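Local atomic coordinates of peptidase S9 prolyl oligopeptidase catalytic domain-containing protein (Pyrococcus horikoshii, PDB entry 4HXF), a protein that probably acts as a self-compartmentalizing hexameric serine peptidase of the prolyl oligopeptidase family, with acylaminoacyl peptidase activity. Residues 378-383 with 409-414; 352-357 with 365-370. All blocks are in the same frame, centred on the assembly; numbering follows the deposited sequence. Where two conformers were deposited one is given.

Interaction 1 of 2, residues 378-383 with 409-414; sequences APVIVF and YIVYVN
The carbonyl oxygen of Y409 is held by two groups of the strand 378-383: I381 N gives it a nearly straight hydrogen bond of 2.8 Å (173° at the hydrogen), and V380 CA adds a CA-H...O contact. V411 O is gripped by a similar pair, a hydrogen bond from F383 N and a CA-H...O contact from V382. In the other direction Y409 N binds P379 O, and V411 N binds I381 O at 2.9 Å. The ladder is parallel, V380 facing Y409 and V382 facing V411. Past its last direct bond it is carried on by a water, which donates to F383 O (2.7 Å) and accepts from V413 N.

V411 lies on the face of the sheet that also bears V380, V382 and Y409. Its CG1 stands in the crowded position between backbone N and carbonyl carbon (chi1 62°) and meets both valines, V380 CG1 at 3.8 Å and V382 CG2 at a tight 3.4 Å. Toward the N-terminal ends of both strands, the Y409 ring brings CD1 to A378 CB, 3.8 Å away, while its hydroxyl is hydrogen-bonded to E452. On the reverse side I410 CG2 touches the F383 ring obliquely at CD2 (3.8 Å) and CE2. Helix 398-405 packs there through M400, and helix 436-451 lies against the valine side through F448 and I445. Two parallel strands joined through helix 398-405, with helices on both sheet faces, form a beta-alpha-beta crossover of the alpha/beta-hydrolase fold.

Interaction 2 of 2, residues 352-357 with 365-370; sequences RHFRFK and GWYIKP
Four backbone hydrogen bonds tie R352 to Y367 and F354 to G365, the two hydrogen-bonded pairs of an antiparallel ladder. R352 N reaches Y367 O almost straight at 2.8 Å, and R352 O accepts from Y367 N in return. F354 and G365 likewise exchange N-H...O bonds in both directions. At the intervening non-hydrogen-bonded pair, H353 and W366, the CA atoms close to 4.4 Å and W366 CA makes a CA-H...O contact with R352 O.

Two CH-pi contacts lie on the side of the sheet that bears R352, F354 and Y367. The F354 ring lies over G365, whose CA sits 4.0 Å from the ring centroid; with no side chain on the glycine, the ring can settle directly on the backbone. R352 CB similarly stands over one face of the Y367 ring, 4.3 Å from its centroid, and the arginine runs alongside the tyrosine until CD is 3.5 Å from Y367 OH.

The rings of Y367 and F354 meet obliquely, CD1 of the first against CD2 of the second (3.7 Å), with their planes 58° apart. On the other side H353 and W366 form a second oblique aromatic pair: H353 CG lies anti to the backbone N (chi1 171°), and the ring carries its CD2 over one face of the W366 indole, toward the rim.

A single water links two of the polar ends: it donates to Y367 OH at 2.7 Å and accepts a longer bond from R352 NH1; E452 also hydrogen-bonds that hydroxyl. H353 NE2 turns to D364, and W366 NE1 to Y394 OH. F354 and Y367 pack on F448 of helix 436-451. This is a beta hairpin with a cross-strand aromatic laid over a glycine, forming the first two strands of the alpha/beta-hydrolase sheet.

How the interactions relate
From the N-terminal side the chain enters the mixed sheet of the alpha/beta-hydrolase domain through interaction 2, which closes a short hairpin loop between strands 352-358 and 361-368. Interaction 1 follows in series, neither enclosing nor crossing it: after the hairpin the chain runs on to strand 378-384, and the longer loop through helix 398-405 is closed when strand 409-413 returns beside it. That returning strand slots between 361-368 and 378-384, so this strand of interaction 1 also borders the hairpin of interaction 2. Probable hydrogen bonds of 2.8 Å, from I368 N to I410 O and from W366 N to Y412 O, stitch the hairpin antiparallel to it. The sheet's antiparallel edge is thereby joined to its parallel part.

Interaction 1 of 2, residues 378-383 with 409-414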
ATOM      1  N   ALA A 378     -56.888  -8.777  11.530  1.00 23.57           N
ATOM      2  CA  ALA A 378     -55.507  -8.596  11.173  1.00 20.82           C
ATOM      3  C   ALA A 378     -55.420  -8.417   9.672  1.00 18.66           C
ATOM      4  O   ALA A 378     -56.164  -9.054   8.924  1.00 19.51           O
ATOM      5  CB  ALA A 378     -54.590  -9.790  11.607  1.00 20.26           C
ATOM      6  N   PRO A 379     -54.432  -7.603   9.232  1.00 16.69           N
ATOM      7  CA  PRO A 379     -54.193  -7.451   7.802  1.00 16.97           C
ATOM      8  C   PRO A 379     -53.651  -8.757   7.175  1.00 16.40           C
ATOM      9  O   PRO A 379     -53.170  -9.663   7.900  1.00 16.69           O
ATOM     10  CB  PRO A 379     -53.201  -6.286   7.701  1.00 18.39           C
ATOM     11  CG  PRO A 379     -52.419  -6.421   9.004  1.00 17.82           C
ATOM     12  CD  PRO A 379     -53.388  -6.945  10.029  1.00 17.21           C
ATOM     13  N   VAL A 380     -53.652  -8.787   5.845  1.00 16.73           N
ATOM     14  CA  VAL A 380     -53.360 -10.007   5.074  1.00 16.75           C
ATOM     15  C   VAL A 380     -52.342  -9.668   4.006  1.00 16.19           C
ATOM     16  O   VAL A 380     -52.578  -8.778   3.260  1.00 15.35           O
ATOM     17  CB  VAL A 380     -54.666 -10.580   4.430  1.00 17.76           C
ATOM     18  CG1 VAL A 380     -54.392 -11.887   3.673  1.00 17.99           C
ATOM     19  CG2 VAL A 380     -55.786 -10.761   5.533  1.00 15.75           C
ATOM     20  N   ILE A 381     -51.301 -10.491   3.861  1.00 15.38           N
ATOM     21  CA  ILE A 381     -50.418 -10.430   2.712  1.00 14.96           C
ATOM     22  C   ILE A 381     -50.575 -11.701   1.861  1.00 15.09           C
ATOM     23  O   ILE A 381     -50.340 -12.847   2.400  1.00 15.54           O
ATOM     24  CB  ILE A 381     -48.943 -10.338   3.081  1.00 15.68           C
ATOM     25  CG1 ILE A 381     -48.733  -9.054   3.942  1.00 15.45           C
ATOM     26  CG2 ILE A 381     -48.082 -10.171   1.813  1.00 14.50           C
ATOM     27  CD1 ILE A 381     -47.341  -8.905   4.601  1.00 16.95           C
ATOM     28  N   VAL A 382     -50.934 -11.489   0.600  1.00 14.41           N
ATOM     29  CA  VAL A 382     -50.998 -12.563  -0.387  1.00 13.52           C
ATOM     30  C   VAL A 382     -49.634 -12.673  -1.052  1.00 14.17           C
ATOM     31  O   VAL A 382     -49.153 -11.667  -1.635  1.00 14.00           O
ATOM     32  CB  VAL A 382     -52.074 -12.326  -1.414  1.00 13.36           C
ATOM     33  CG1 VAL A 382     -52.130 -13.501  -2.447  1.00 15.21           C
ATOM     34  CG2 VAL A 382     -53.454 -12.208  -0.709  1.00 15.41           C
ATOM     35  N   PHE A 383     -49.011 -13.875  -0.992  1.00 12.80           N
ATOM     36  CA  PHE A 383     -47.790 -14.098  -1.701  1.00 12.56           C
ATOM     37  C   PHE A 383     -48.043 -14.940  -2.976  1.00 13.22           C
ATOM     38  O   PHE A 383     -48.818 -15.888  -2.912  1.00 14.55           O
ATOM     39  CB  PHE A 383     -46.773 -14.884  -0.871  1.00 12.59           C
ATOM     40  CG  PHE A 383     -46.053 -14.056   0.175  1.00 12.80           C
ATOM     41  CD1 PHE A 383     -44.691 -13.764   0.006  1.00 12.06           C
ATOM     42  CD2 PHE A 383     -46.703 -13.632   1.323  1.00 14.71           C
ATOM     43  CE1 PHE A 383     -44.037 -13.058   0.996  1.00 13.07           C
ATOM     44  CE2 PHE A 383     -46.045 -12.925   2.350  1.00 14.35           C
ATOM     45  CZ  PHE A 383     -44.713 -12.631   2.137  1.00 13.82           C
ATOM     46  N   TYR A 409     -51.713 -11.992   8.635  1.00 16.06           N
ATOM     47  CA  TYR A 409     -52.044 -13.229   7.925  1.00 15.59           C
ATOM     48  C   TYR A 409     -51.168 -13.311   6.686  1.00 15.96           C
ATOM     49  O   TYR A 409     -50.938 -12.317   6.003  1.00 16.15           O
ATOM     50  CB  TYR A 409     -53.496 -13.260   7.458  1.00 16.09           C
ATOM     51  CG  TYR A 409     -54.496 -13.703   8.522  1.00 17.81           C
ATOM     52  CD1 TYR A 409     -55.149 -12.750   9.298  1.00 18.50           C
ATOM     53  CD2 TYR A 409     -54.795 -15.052   8.709  1.00 18.62           C
ATOM     54  CE1 TYR A 409     -56.151 -13.127  10.196  1.00 20.60           C
ATOM     55  CE2 TYR A 409     -55.756 -15.440   9.618  1.00 20.15           C
ATOM     56  CZ  TYR A 409     -56.425 -14.461  10.356  1.00 20.20           C
ATOM     57  OH  TYR A 409     -57.405 -14.959  11.243  1.00 21.20           O
ATOM     58  N   ILE A 410     -50.781 -14.516   6.342  1.00 15.75           N
ATOM     59  CA  ILE A 410     -50.041 -14.822   5.117  1.00 14.34           C
ATOM     60  C   ILE A 410     -50.901 -15.864   4.370  1.00 14.54           C
ATOM     61  O   ILE A 410     -51.381 -16.858   4.977  1.00 16.00           O
ATOM     62  CB  ILE A 410     -48.698 -15.498   5.463  1.00 15.15           C
ATOM     63  CG1 ILE A 410     -47.930 -14.710   6.555  1.00 15.76           C
ATOM     64  CG2 ILE A 410     -47.852 -15.753   4.233  1.00 14.80           C
ATOM     65  CD1 ILE A 410     -47.592 -13.244   6.179  1.00 13.94           C
ATOM     66  N   VAL A 411     -51.131 -15.582   3.090  1.00 15.23           N
ATOM     67  CA  VAL A 411     -51.932 -16.513   2.279  1.00 16.30           C
ATOM     68  C   VAL A 411     -51.239 -16.740   0.959  1.00 16.04           C
ATOM     69  O   VAL A 411     -50.721 -15.843   0.336  1.00 14.22           O
ATOM     70  CB  VAL A 411     -53.393 -16.069   2.108  1.00 19.37           C
ATOM     71  CG1 VAL A 411     -53.584 -14.803   1.422  1.00 23.75           C
ATOM     72  CG2 VAL A 411     -54.227 -17.193   1.369  1.00 19.79           C
ATOM     73  N   TYR A 412     -51.261 -17.968   0.495  1.00 14.93           N
ATOM     74  CA  TYR A 412     -50.562 -18.314  -0.750  1.00 14.04           C
ATOM     75  C   TYR A 412     -51.105 -19.662  -1.344  1.00 13.78           C
ATOM     76  O   TYR A 412     -51.542 -20.553  -0.586  1.00 16.39           O
ATOM     77  CB  TYR A 412     -49.067 -18.411  -0.503  1.00 14.95           C
ATOM     78  CG  TYR A 412     -48.532 -19.392   0.546  1.00 14.99           C
ATOM     79  CD1 TYR A 412     -48.355 -19.036   1.871  1.00 19.03           C
ATOM     80  CD2 TYR A 412     -48.230 -20.676   0.203  1.00 16.16           C
ATOM     81  CE1 TYR A 412     -47.893 -19.963   2.759  1.00 19.06           C
ATOM     82  CE2 TYR A 412     -47.685 -21.595   1.140  1.00 17.90           C
ATOM     83  CZ  TYR A 412     -47.513 -21.160   2.414  1.00 20.21           C
ATOM     84  OH  TYR A 412     -46.993 -22.122   3.278  1.00 28.97           O
ATOM     85  N   VAL A 413     -51.167 -19.723  -2.683  1.00 14.43           N
ATOM     86  CA  VAL A 413     -51.731 -20.923  -3.319  1.00 13.97           C
ATOM     87  C   VAL A 413     -50.819 -21.385  -4.428  1.00 14.02           C
ATOM     88  O   VAL A 413     -49.915 -20.676  -4.870  1.00 13.34           O
ATOM     89  CB  VAL A 413     -53.182 -20.657  -3.888  1.00 15.20           C
ATOM     90  CG1 VAL A 413     -54.037 -19.953  -2.750  1.00 15.56           C
ATOM     91  CG2 VAL A 413     -53.159 -19.785  -5.241  1.00 14.08           C
ATOM     92  N   ASN A 414     -51.152 -22.590  -4.958  1.00 14.22           N
ATOM     93  CA  ASN A 414     -50.502 -23.058  -6.199  1.00 13.70           C
ATOM     94  C   ASN A 414     -51.530 -22.991  -7.346  1.00 15.24           C
ATOM     95  O   ASN A 414     -52.349 -23.921  -7.537  1.00 14.65           O
ATOM     96  CB  ASN A 414     -49.976 -24.477  -6.011  1.00 13.62           C
ATOM     97  CG  ASN A 414     -48.638 -24.528  -5.295  1.00 12.94           C
ATOM     98  OD1 ASN A 414     -47.820 -23.606  -5.460  1.00 14.51           O
ATOM     99  ND2 ASN A 414     -48.349 -25.636  -4.533  1.00 12.70           N
TER
HETATM  100  O   HOH W   1     -50.598 -17.411  -4.303  1.00 11.98           O

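Interaction 2 of 2, residues 352-357 with 365-370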
ATOM      1  N   ARG A 352     -51.300 -23.619   7.606  1.00 17.47           N
ATOM      2  CA  ARG A 352     -52.501 -24.469   7.539  1.00 18.41           C
ATOM      3  C   ARG A 352     -52.897 -24.682   6.082  1.00 18.54           C
ATOM      4  O   ARG A 352     -53.221 -23.678   5.384  1.00 17.93           O
ATOM      5  CB  ARG A 352     -53.657 -23.828   8.299  1.00 21.85           C
ATOM      6  CG  ARG A 352     -54.968 -24.642   8.118  1.00 26.43           C
ATOM      7  CD  ARG A 352     -56.052 -24.344   9.098  1.00 34.36           C
ATOM      8  NE  ARG A 352     -55.759 -24.931  10.408  1.00 39.38           N
ATOM      9  CZ  ARG A 352     -56.562 -24.824  11.473  1.00 42.80           C
ATOM     10  NH1 ARG A 352     -57.723 -24.155  11.411  1.00 44.98           N
ATOM     11  NH2 ARG A 352     -56.183 -25.337  12.622  1.00 47.61           N
ATOM     12  N   HIS A 353     -52.956 -25.948   5.626  1.00 18.23           N
ATOM     13  CA  HIS A 353     -53.317 -26.280   4.289  1.00 18.41           C
ATOM     14  C   HIS A 353     -54.849 -26.199   4.170  1.00 18.77           C
ATOM     15  O   HIS A 353     -55.584 -26.590   5.115  1.00 20.97           O
ATOM     16  CB  HIS A 353     -52.839 -27.689   3.979  1.00 19.77           C
ATOM     17  CG  HIS A 353     -53.329 -28.229   2.685  1.00 20.27           C
ATOM     18  ND1 HIS A 353     -54.240 -29.231   2.619  1.00 24.48           N
ATOM     19  CD2 HIS A 353     -53.089 -27.824   1.406  1.00 19.21           C
ATOM     20  CE1 HIS A 353     -54.532 -29.467   1.299  1.00 26.17           C
ATOM     21  NE2 HIS A 353     -53.792 -28.631   0.558  1.00 20.96           N
ATOM     22  N   PHE A 354     -55.328 -25.743   3.037  1.00 17.52           N
ATOM     23  CA  PHE A 354     -56.764 -25.799   2.680  1.00 19.17           C
ATOM     24  C   PHE A 354     -56.946 -26.065   1.220  1.00 19.16           C
ATOM     25  O   PHE A 354     -56.115 -25.730   0.395  1.00 20.04           O
ATOM     26  CB  PHE A 354     -57.560 -24.541   3.059  1.00 18.73           C
ATOM     27  CG  PHE A 354     -57.167 -23.285   2.320  1.00 17.90           C
ATOM     28  CD1 PHE A 354     -57.986 -22.729   1.280  1.00 18.35           C
ATOM     29  CD2 PHE A 354     -56.017 -22.530   2.685  1.00 18.56           C
ATOM     30  CE1 PHE A 354     -57.606 -21.563   0.591  1.00 19.09           C
ATOM     31  CE2 PHE A 354     -55.699 -21.353   2.008  1.00 18.96           C
ATOM     32  CZ  PHE A 354     -56.498 -20.840   0.964  1.00 17.91           C
ATOM     33  N   ARG A 355     -58.029 -26.771   0.897  1.00 22.01           N
ATOM     34  CA  ARG A 355     -58.395 -26.929  -0.487  1.00 20.63           C
ATOM     35  C   ARG A 355     -59.463 -25.927  -0.885  1.00 20.76           C
ATOM     36  O   ARG A 355     -60.296 -25.471  -0.037  1.00 21.27           O
ATOM     37  CB  ARG A 355     -58.990 -28.354  -0.624  1.00 22.74           C
ATOM     38  CG  ARG A 355     -57.996 -29.446  -0.383  1.00 22.48           C
ATOM     39  CD  ARG A 355     -56.997 -29.574  -1.465  1.00 24.97           C
ATOM     40  NE  ARG A 355     -57.540 -30.246  -2.618  1.00 25.15           N
ATOM     41  CZ  ARG A 355     -56.901 -30.479  -3.766  1.00 32.32           C
ATOM     42  NH1 ARG A 355     -55.686 -30.022  -4.001  1.00 30.24           N
ATOM     43  NH2 ARG A 355     -57.506 -31.191  -4.719  1.00 34.47           N
ATOM     44  N   PHE A 356     -59.516 -25.598  -2.153  1.00 18.82           N
ATOM     45  CA  PHE A 356     -60.556 -24.702  -2.646  1.00 20.17           C
ATOM     46  C   PHE A 356     -60.861 -25.002  -4.101  1.00 20.57           C
ATOM     47  O   PHE A 356     -59.987 -25.490  -4.837  1.00 19.30           O
ATOM     48  CB  PHE A 356     -60.126 -23.225  -2.419  1.00 20.11           C
ATOM     49  CG  PHE A 356     -58.932 -22.748  -3.233  1.00 17.85           C
ATOM     50  CD1 PHE A 356     -57.605 -22.925  -2.771  1.00 17.51           C
ATOM     51  CD2 PHE A 356     -59.120 -22.090  -4.433  1.00 17.76           C
ATOM     52  CE1 PHE A 356     -56.551 -22.485  -3.557  1.00 15.33           C
ATOM     53  CE2 PHE A 356     -58.048 -21.593  -5.185  1.00 16.94           C
ATOM     54  CZ  PHE A 356     -56.779 -21.799  -4.722  1.00 16.17           C
ATOM     55  N   LYS A 357     -62.043 -24.603  -4.527  1.00 21.79           N
ATOM     56  CA  LYS A 357     -62.427 -24.792  -5.911  0.50 21.62           C
ATOM     57  C   LYS A 357     -62.155 -23.510  -6.698  1.00 21.21           C
ATOM     58  O   LYS A 357     -62.387 -22.413  -6.251  1.00 22.95           O
ATOM     59  CB  LYS A 357     -63.884 -25.217  -5.998  0.50 24.72           C
ATOM     60  CG  LYS A 357     -64.163 -26.586  -5.363  0.50 26.76           C
ATOM     61  CD  LYS A 357     -65.639 -26.783  -5.150  0.50 33.13           C
ATOM     62  CE  LYS A 357     -65.895 -28.084  -4.398  0.50 35.33           C
ATOM     63  NZ  LYS A 357     -64.650 -28.427  -3.646  0.50 39.26           N
ATOM     64  N   GLY A 365     -54.189 -24.389  -1.211  1.00 17.86           N
ATOM     65  CA  GLY A 365     -53.767 -23.105  -0.622  1.00 17.16           C
ATOM     66  C   GLY A 365     -53.248 -23.403   0.773  1.00 17.50           C
ATOM     67  O   GLY A 365     -53.412 -24.487   1.373  1.00 15.95           O
ATOM     68  N   TRP A 366     -52.500 -22.439   1.262  1.00 15.18           N
ATOM     69  CA  TRP A 366     -52.070 -22.374   2.661  1.00 16.00           C
ATOM     70  C   TRP A 366     -52.217 -20.987   3.283  1.00 15.20           C
ATOM     71  O   TRP A 366     -52.167 -19.987   2.565  1.00 15.91           O
ATOM     72  CB  TRP A 366     -50.593 -22.789   2.857  1.00 17.42           C
ATOM     73  CG  TRP A 366     -50.246 -24.196   2.399  1.00 15.99           C
ATOM     74  CD1 TRP A 366     -50.122 -25.307   3.177  1.00 17.91           C
ATOM     75  CD2 TRP A 366     -49.992 -24.658   1.036  1.00 14.93           C
ATOM     76  NE1 TRP A 366     -49.878 -26.449   2.421  1.00 16.87           N
ATOM     77  CE2 TRP A 366     -49.752 -26.096   1.122  1.00 16.47           C
ATOM     78  CE3 TRP A 366     -49.978 -24.052  -0.218  1.00 15.12           C
ATOM     79  CZ2 TRP A 366     -49.499 -26.835   0.032  1.00 15.16           C
ATOM     80  CZ3 TRP A 366     -49.708 -24.846  -1.346  1.00 16.39           C
ATOM     81  CH2 TRP A 366     -49.457 -26.162  -1.214  1.00 15.76           C
ATOM     82  N   TYR A 367     -52.368 -20.963   4.612  1.00 14.85           N
ATOM     83  CA  TYR A 367     -52.253 -19.683   5.282  1.00 15.48           C
ATOM     84  C   TYR A 367     -51.666 -19.787   6.630  1.00 16.67           C
ATOM     85  O   TYR A 367     -51.626 -20.864   7.213  1.00 17.88           O
ATOM     86  CB  TYR A 367     -53.644 -19.049   5.369  1.00 16.54           C
ATOM     87  CG  TYR A 367     -54.604 -19.663   6.325  1.00 16.63           C
ATOM     88  CD1 TYR A 367     -55.537 -20.630   5.871  1.00 16.65           C
ATOM     89  CD2 TYR A 367     -54.726 -19.230   7.631  1.00 18.37           C
ATOM     90  CE1 TYR A 367     -56.450 -21.169   6.704  1.00 18.76           C
ATOM     91  CE2 TYR A 367     -55.696 -19.789   8.438  1.00 19.35           C
ATOM     92  CZ  TYR A 367     -56.555 -20.734   7.952  1.00 18.37           C
ATOM     93  OH  TYR A 367     -57.558 -21.224   8.793  1.00 19.50           O
ATOM     94  N   ILE A 368     -51.097 -18.666   7.075  1.00 15.97           N
ATOM     95  CA  ILE A 368     -50.565 -18.547   8.423  1.00 17.80           C
ATOM     96  C   ILE A 368     -51.340 -17.484   9.142  1.00 17.21           C
ATOM     97  O   ILE A 368     -51.555 -16.390   8.645  1.00 17.70           O
ATOM     98  CB  ILE A 368     -49.074 -18.151   8.439  1.00 17.98           C
ATOM     99  CG1 ILE A 368     -48.183 -19.230   7.807  1.00 19.15           C
ATOM    100  CG2 ILE A 368     -48.625 -17.799   9.849  1.00 16.21           C
ATOM    101  CD1 ILE A 368     -46.800 -18.772   7.367  1.00 18.73           C
ATOM    102  N   LYS A 369     -51.772 -17.834  10.343  1.00 16.90           N
ATOM    103  CA  LYS A 369     -52.554 -16.929  11.228  1.00 18.44           C
ATOM    104  C   LYS A 369     -51.617 -16.359  12.328  1.00 19.58           C
ATOM    105  O   LYS A 369     -50.847 -17.110  12.977  1.00 20.63           O
ATOM    106  CB  LYS A 369     -53.737 -17.651  11.863  1.00 21.17           C
ATOM    107  CG  LYS A 369     -54.542 -16.711  12.735  1.00 21.95           C
ATOM    108  CD  LYS A 369     -55.626 -17.522  13.431  1.00 22.11           C
ATOM    109  CE  LYS A 369     -56.654 -16.652  14.142  1.00 25.10           C
ATOM    110  NZ  LYS A 369     -57.825 -17.371  14.838  1.00 24.64           N
ATOM    111  N   PRO A 370     -51.535 -15.003  12.408  1.00 19.08           N
ATOM    112  CA  PRO A 370     -50.692 -14.372  13.415  1.00 18.46           C
ATOM    113  C   PRO A 370     -51.339 -14.445  14.787  1.00 21.44           C
ATOM    114  O   PRO A 370     -52.494 -14.860  14.928  1.00 22.54           O
ATOM    115  CB  PRO A 370     -50.642 -12.922  12.914  1.00 18.85           C
ATOM    116  CG  PRO A 370     -52.002 -12.710  12.390  1.00 19.51           C
ATOM    117  CD  PRO A 370     -52.283 -13.987  11.637  1.00 17.32           C
TER
HETATM  118  O   HOH W   2     -59.150 -23.411   8.588  1.00 34.65           O